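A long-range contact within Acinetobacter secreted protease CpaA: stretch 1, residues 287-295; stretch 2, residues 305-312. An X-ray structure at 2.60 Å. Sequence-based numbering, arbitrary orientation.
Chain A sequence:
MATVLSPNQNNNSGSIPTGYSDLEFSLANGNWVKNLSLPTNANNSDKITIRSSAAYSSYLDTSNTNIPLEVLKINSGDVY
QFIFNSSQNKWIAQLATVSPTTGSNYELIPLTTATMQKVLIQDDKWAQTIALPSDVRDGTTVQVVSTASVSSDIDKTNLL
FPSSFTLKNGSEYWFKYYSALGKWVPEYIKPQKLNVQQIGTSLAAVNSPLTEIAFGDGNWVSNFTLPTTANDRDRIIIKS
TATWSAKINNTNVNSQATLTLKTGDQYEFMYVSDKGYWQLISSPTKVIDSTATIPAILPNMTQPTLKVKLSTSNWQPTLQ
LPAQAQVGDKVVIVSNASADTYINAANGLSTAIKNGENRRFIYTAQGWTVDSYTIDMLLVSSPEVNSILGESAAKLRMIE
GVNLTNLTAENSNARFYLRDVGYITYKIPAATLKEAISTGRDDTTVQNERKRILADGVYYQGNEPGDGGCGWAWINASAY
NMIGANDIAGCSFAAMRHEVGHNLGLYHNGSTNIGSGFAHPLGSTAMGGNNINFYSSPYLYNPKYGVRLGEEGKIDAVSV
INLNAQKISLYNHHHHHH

Stretch 1, residues 287-295: VIDSTATIP
Stretch 2, residues 305-312: TLKVKLST

The contact is a short parallel strand pairing, prolonged by a turn that brings an isoleucine back over the partner strand. V287 and I288 end the first strand; 305-310 form the second. V287 pairs with K307 and I288 with V308, CA to CA 4.9 and 5.0 Å, all four residues in extended conformation (phi -102 to -121°, psi 101 to 131°). I288 supplies both backbone hydrogen bonds: its N donates to K307 O at 3.0 Å, and its O accepts from K309 N at 2.9 Å, the alternation expected of parallel strands. V287 CA adds a CA-H...O contact to K307 O at 3.4 Å.

The sheet's two faces differ in character. V287 (chi1 t) and K307 share the more open one, where beta-branched valine suits an extended backbone and K307 (t, t, m, t) leads its amine away to a partner elsewhere in the structure. K309 (m, t, t, t) starts toward the first stretch and then runs outward, its CE 4.0 Å from V287 CG1; the aliphatic part covers neighbours while the charge stays clear. I288 (m, t) and V308 (t) occupy the buried face, with I288 CD1 4.4 Å from L306 CD1 (L306 t, p).

Beyond the strand, D289 to A292 make a type I turn, closed by A292 N to D289 O at 3.0 Å. D289 (chi1 p) points away from the second stretch and weakly accepts at OD1 from A292 N, 3.2 Å, and T291 OG1, 3.3 Å. S311 (p) points toward the turn, and its OG donates to S290 O at 2.7 Å, giving a buried hydroxyl a partner. After the turn, I294 (m, t) points toward the second strand; its extended CD1 lies 3.6 Å from both V308 CG1 and L310 CD2 (L310 m, t). Together the stretches bury 511 Å².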

# COMPACT_ATOMS: atom_id res chain seq x y z
N VAL A 287 13.57 -13.56 -3.33
CA VAL A 287 13.06 -13.52 -4.70
C VAL A 287 14.18 -13.92 -5.64
O VAL A 287 15.23 -13.28 -5.68
CB VAL A 287 12.51 -12.13 -5.06
CG1 VAL A 287 12.10 -12.09 -6.52
CG2 VAL A 287 11.34 -11.77 -4.16
N ILE A 288 13.94 -14.99 -6.41
CA ILE A 288 14.80 -15.38 -7.52
C ILE A 288 14.08 -14.92 -8.79
O ILE A 288 13.15 -15.57 -9.26
CB ILE A 288 15.07 -16.88 -7.53
CG1 ILE A 288 15.56 -17.35 -6.16
CG2 ILE A 288 16.09 -17.23 -8.61
CD1 ILE A 288 15.77 -18.84 -6.06
N ASP A 289 14.52 -13.79 -9.35
CA ASP A 289 13.78 -13.15 -10.42
C ASP A 289 14.13 -13.76 -11.77
O ASP A 289 14.95 -14.67 -11.89
CB ASP A 289 14.02 -11.64 -10.40
CG ASP A 289 15.49 -11.27 -10.51
OD1 ASP A 289 16.33 -12.16 -10.77
OD2 ASP A 289 15.81 -10.07 -10.35
N SER A 290 13.49 -13.24 -12.82
CA SER A 290 13.56 -13.83 -14.16
C SER A 290 14.95 -13.75 -14.78
O SER A 290 15.18 -14.40 -15.81
CB SER A 290 12.54 -13.16 -15.08
OG SER A 290 12.72 -11.75 -15.09
N THR A 291 15.87 -12.98 -14.21
CA THR A 291 17.23 -12.90 -14.72
C THR A 291 18.23 -13.70 -13.90
O THR A 291 19.37 -13.87 -14.33
CB THR A 291 17.69 -11.43 -14.79
OG1 THR A 291 17.52 -10.82 -13.51
CG2 THR A 291 16.88 -10.67 -15.83
N ALA A 292 17.83 -14.19 -12.73
CA ALA A 292 18.71 -14.96 -11.87
C ALA A 292 18.56 -16.46 -12.14
O ALA A 292 17.53 -16.92 -12.63
CB ALA A 292 18.43 -14.67 -10.39
N THR A 293 19.61 -17.20 -11.81
CA THR A 293 19.59 -18.65 -11.99
C THR A 293 18.72 -19.30 -10.92
O THR A 293 18.80 -18.97 -9.74
CB THR A 293 21.01 -19.21 -11.92
OG1 THR A 293 21.83 -18.55 -12.88
CG2 THR A 293 21.01 -20.71 -12.20
N ILE A 294 17.89 -20.24 -11.35
CA ILE A 294 16.97 -20.97 -10.48
C ILE A 294 17.53 -22.38 -10.29
O ILE A 294 17.78 -23.08 -11.28
CB ILE A 294 15.55 -21.03 -11.07
CG1 ILE A 294 14.99 -19.61 -11.23
CG2 ILE A 294 14.65 -21.87 -10.20
CD1 ILE A 294 13.72 -19.55 -12.03
N PRO A 295 17.75 -22.82 -9.05
CA PRO A 295 18.25 -24.18 -8.84
C PRO A 295 17.16 -25.22 -9.02
O PRO A 295 15.98 -24.98 -8.75
CB PRO A 295 18.75 -24.14 -7.39
CG PRO A 295 17.88 -23.12 -6.73
CD PRO A 295 17.55 -22.09 -7.79
N THR A 305 8.77 -16.62 3.25
CA THR A 305 8.26 -16.74 1.89
C THR A 305 9.40 -16.73 0.88
O THR A 305 10.40 -16.03 1.05
CB THR A 305 7.28 -15.60 1.56
OG1 THR A 305 6.36 -15.43 2.65
CG2 THR A 305 6.51 -15.88 0.28
N LEU A 306 9.22 -17.51 -0.19
CA LEU A 306 10.16 -17.57 -1.30
C LEU A 306 9.37 -17.49 -2.60
O LEU A 306 8.40 -18.23 -2.78
CB LEU A 306 10.98 -18.86 -1.26
CG LEU A 306 11.75 -19.22 -2.54
CD1 LEU A 306 12.96 -18.31 -2.73
CD2 LEU A 306 12.17 -20.68 -2.55
N LYS A 307 9.78 -16.60 -3.49
CA LYS A 307 9.12 -16.42 -4.78
C LYS A 307 10.11 -16.69 -5.90
O LYS A 307 11.20 -16.12 -5.91
CB LYS A 307 8.51 -15.02 -4.92
CG LYS A 307 7.61 -14.89 -6.15
CD LYS A 307 6.85 -13.58 -6.17
CE LYS A 307 5.80 -13.52 -5.08
NZ LYS A 307 5.00 -12.27 -5.17
N VAL A 308 9.73 -17.56 -6.83
CA VAL A 308 10.58 -17.97 -7.94
C VAL A 308 9.93 -17.50 -9.23
O VAL A 308 8.74 -17.73 -9.45
CB VAL A 308 10.79 -19.49 -7.96
CG1 VAL A 308 11.64 -19.89 -9.15
CG2 VAL A 308 11.42 -19.95 -6.65
N LYS A 309 10.72 -16.84 -10.09
CA LYS A 309 10.22 -16.24 -11.33
C LYS A 309 10.86 -16.94 -12.52
O LYS A 309 12.01 -16.65 -12.89
CB LYS A 309 10.52 -14.74 -11.35
CG LYS A 309 9.71 -13.94 -10.34
CD LYS A 309 9.83 -12.45 -10.59
CE LYS A 309 9.40 -11.64 -9.38
NZ LYS A 309 9.38 -10.17 -9.65
N LEU A 310 10.12 -17.87 -13.12
CA LEU A 310 10.59 -18.60 -14.29
C LEU A 310 10.44 -17.75 -15.55
O LEU A 310 9.41 -17.10 -15.76
CB LEU A 310 9.82 -19.91 -14.45
CG LEU A 310 10.18 -21.05 -13.50
CD1 LEU A 310 9.06 -22.07 -13.45
CD2 LEU A 310 11.48 -21.71 -13.93
N SER A 311 11.47 -17.77 -16.39
CA SER A 311 11.46 -17.07 -17.66
C SER A 311 12.13 -17.96 -18.70
O SER A 311 12.53 -19.09 -18.42
CB SER A 311 12.15 -15.71 -17.56
OG SER A 311 13.56 -15.86 -17.43
N THR A 312 12.24 -17.43 -19.93
CA THR A 312 12.88 -18.19 -21.00
C THR A 312 14.38 -18.36 -20.73
O THR A 312 14.95 -19.40 -21.04
CB THR A 312 12.65 -17.49 -22.34
OG1 THR A 312 11.25 -17.40 -22.60
CG2 THR A 312 13.32 -18.26 -23.47